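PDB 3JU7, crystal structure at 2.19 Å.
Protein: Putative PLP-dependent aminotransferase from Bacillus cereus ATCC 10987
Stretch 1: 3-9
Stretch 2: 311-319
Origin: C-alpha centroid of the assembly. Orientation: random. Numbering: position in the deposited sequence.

Stretch 1, residues 3-9: ENIPFLR
Stretch 2 (311-319) QKIEARLYF

The most unusual feature of this contact is Glu314, whose carboxylate is shared between the two stretches: OE1 accepts a hydrogen bond from the backbone N of Phe7 (2.8 Å), while OE2 accepts from NE (3.0 Å, a salt bridge) and NH2 (3.2 Å) of Arg316 on its own stretch. A carboxylate suits this place because its two oxygens can serve several donors at once. Its side chain is extended, chi1 -173° (t) and chi2 -154° (t), with chi3 at -11°.

The stretches run in nearly the same direction, 12° apart, as irregular chains joined by a single beta bridge. Ile5 (-95/108) lies beside Ile313, CA to CA 4.9 Å; CA atoms of Asn4 (-92/145) and Lys312 are 4.8 Å apart, those of Phe7 and Glu314 5.1 Å. Asn4 and Lys312 are modelled only to CB. Ile5 N donates to Lys312 O (2.9 Å), and Glu314 N to Ile5 O (3.0 Å, 175°), so Ile5 bonds to the residues flanking Ile313. Lys312 has positive phi (70/18), whereas Ile313 (-114/121) and Glu314 (-93/105) are extended. Both isoleucines are buried mt rotamers, and Ile5 CD1 meets Ile313 CG1 at 4.0 Å.

After Pro6 (-82/161), Phe7 turns to -71/-47 and directs its CB toward stretch 2. Its ring (chi1 176°, t; chi2 75°) packs one face against Arg316 (-131/-178; chi1 m, chi2 and chi3 t, chi4 177°), whose CG sits 4.0 Å from the ring centroid, 15° off the normal. The arginine's methylenes thus cover one face of the ring, while Arg316 NH1 donates a hydrogen bond to Tyr318 OH (2.9 Å). Tyr318 (chi1 -69°, chi2 -65°) meets Phe7 obliquely, CE2 to CE2 3.7 Å, planes at 45°. Leu8 (-121/141; chi1 60°, chi2 -177°) points its CB sideways, yet its CD2 comes 3.0 Å from Arg316 NH2, a tight contact without a hydrogen bond.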

# COMPACT_ATOMS: atom_id res chain seq x y z
N GLU A 3 0.38 29.30 -19.56
CA GLU A 3 -0.58 30.36 -19.14
C GLU A 3 -0.53 30.53 -17.61
O GLU A 3 -0.03 31.54 -17.13
CB GLU A 3 -2.00 30.05 -19.65
N ASN A 4 -1.07 29.57 -16.86
CA ASN A 4 -0.94 29.57 -15.40
C ASN A 4 0.30 28.78 -15.03
O ASN A 4 0.63 27.81 -15.71
CB ASN A 4 -2.16 28.94 -14.73
N ILE A 5 0.99 29.19 -13.99
CA ILE A 5 2.12 28.44 -13.49
C ILE A 5 1.54 27.57 -12.37
O ILE A 5 1.14 28.09 -11.33
CB ILE A 5 3.26 29.35 -13.01
CG1 ILE A 5 3.87 30.11 -14.20
CG2 ILE A 5 4.33 28.53 -12.31
CD1 ILE A 5 4.66 31.40 -13.80
N PRO A 6 1.42 26.27 -12.60
CA PRO A 6 0.85 25.38 -11.60
C PRO A 6 1.87 24.98 -10.54
O PRO A 6 3.07 25.07 -10.80
CB PRO A 6 0.49 24.16 -12.40
CG PRO A 6 1.56 24.13 -13.46
CD PRO A 6 1.77 25.55 -13.83
N PHE A 7 1.39 24.51 -9.39
CA PHE A 7 2.31 24.21 -8.27
C PHE A 7 3.15 22.99 -8.58
O PHE A 7 4.36 23.00 -8.38
CB PHE A 7 1.61 24.05 -6.91
CG PHE A 7 2.56 23.66 -5.80
CD1 PHE A 7 3.42 24.60 -5.25
CD2 PHE A 7 2.61 22.35 -5.32
CE1 PHE A 7 4.31 24.24 -4.24
CE2 PHE A 7 3.49 21.99 -4.34
CZ PHE A 7 4.34 22.95 -3.78
N LEU A 8 2.51 21.93 -9.05
CA LEU A 8 3.24 20.73 -9.38
C LEU A 8 3.05 20.37 -10.85
O LEU A 8 1.99 20.56 -11.43
CB LEU A 8 2.86 19.57 -8.45
CG LEU A 8 1.43 19.04 -8.33
CD1 LEU A 8 1.47 17.95 -7.26
CD2 LEU A 8 0.41 20.09 -7.94
N ARG A 9 4.13 19.91 -11.45
CA ARG A 9 4.10 19.41 -12.78
C ARG A 9 5.11 18.28 -12.84
O ARG A 9 6.27 18.48 -13.20
CB ARG A 9 4.44 20.50 -13.79
CG ARG A 9 4.32 20.01 -15.24
CD ARG A 9 4.79 21.01 -16.25
NE ARG A 9 4.35 20.62 -17.59
CZ ARG A 9 4.93 19.68 -18.34
NH1 ARG A 9 6.00 19.02 -17.90
NH2 ARG A 9 4.45 19.40 -19.54
N GLN A 311 -2.00 36.51 -9.90
CA GLN A 311 -1.02 36.69 -10.97
C GLN A 311 -0.79 35.35 -11.70
O GLN A 311 0.24 35.16 -12.34
CB GLN A 311 0.29 37.26 -10.42
N LYS A 312 -1.76 34.45 -11.59
CA LYS A 312 -1.78 33.15 -12.26
C LYS A 312 -0.75 32.13 -11.73
O LYS A 312 -0.49 31.11 -12.39
CB LYS A 312 -1.63 33.33 -13.76
N ILE A 313 -0.23 32.37 -10.53
CA ILE A 313 0.79 31.50 -9.95
C ILE A 313 0.28 30.76 -8.72
O ILE A 313 -0.10 31.38 -7.72
CB ILE A 313 2.04 32.29 -9.56
CG1 ILE A 313 2.62 33.03 -10.78
CG2 ILE A 313 3.08 31.38 -8.95
CD1 ILE A 313 3.71 34.01 -10.41
N GLU A 314 0.31 29.44 -8.77
CA GLU A 314 -0.12 28.63 -7.65
C GLU A 314 1.07 28.26 -6.73
O GLU A 314 1.91 27.43 -7.09
CB GLU A 314 -0.78 27.34 -8.17
CG GLU A 314 -1.43 26.47 -7.08
CD GLU A 314 -1.51 25.00 -7.43
OE1 GLU A 314 -1.25 24.63 -8.59
OE2 GLU A 314 -1.79 24.21 -6.50
N ALA A 315 1.14 28.91 -5.56
CA ALA A 315 2.03 28.51 -4.47
C ALA A 315 1.19 27.71 -3.49
O ALA A 315 -0.03 27.74 -3.57
CB ALA A 315 2.60 29.74 -3.74
N ARG A 316 1.84 27.03 -2.56
CA ARG A 316 1.13 26.39 -1.46
C ARG A 316 1.81 26.74 -0.13
O ARG A 316 2.78 27.50 -0.11
CB ARG A 316 1.05 24.87 -1.67
CG ARG A 316 0.21 24.49 -2.87
CD ARG A 316 -0.03 23.00 -2.94
NE ARG A 316 -0.61 22.60 -4.21
CZ ARG A 316 -0.87 21.34 -4.57
NH1 ARG A 316 -0.63 20.32 -3.77
NH2 ARG A 316 -1.40 21.10 -5.77
N LEU A 317 1.29 26.18 0.96
CA LEU A 317 1.78 26.43 2.31
C LEU A 317 2.05 25.10 3.04
O LEU A 317 1.24 24.66 3.86
CB LEU A 317 0.72 27.22 3.09
CG LEU A 317 0.24 28.55 2.51
CD1 LEU A 317 -0.96 29.02 3.29
CD2 LEU A 317 1.37 29.61 2.50
N TYR A 318 3.17 24.45 2.71
CA TYR A 318 3.65 23.29 3.43
C TYR A 318 4.58 23.73 4.60
O TYR A 318 5.72 24.11 4.35
CB TYR A 318 4.40 22.37 2.44
CG TYR A 318 3.45 21.73 1.46
CD1 TYR A 318 2.47 20.84 1.90
CD2 TYR A 318 3.49 22.04 0.10
CE1 TYR A 318 1.56 20.26 1.01
CE2 TYR A 318 2.59 21.46 -0.81
CZ TYR A 318 1.62 20.58 -0.33
OH TYR A 318 0.72 20.01 -1.19
N PHE A 319 4.17 23.67 5.87
CA PHE A 319 2.98 23.05 6.40
C PHE A 319 2.21 24.05 7.23
O PHE A 319 2.57 24.36 8.37
CB PHE A 319 3.39 21.86 7.24
CG PHE A 319 4.17 20.88 6.48
CD1 PHE A 319 3.53 20.06 5.56
CD2 PHE A 319 5.54 20.83 6.60
CE1 PHE A 319 4.25 19.17 4.79
CE2 PHE A 319 6.26 19.94 5.84
CZ PHE A 319 5.62 19.12 4.92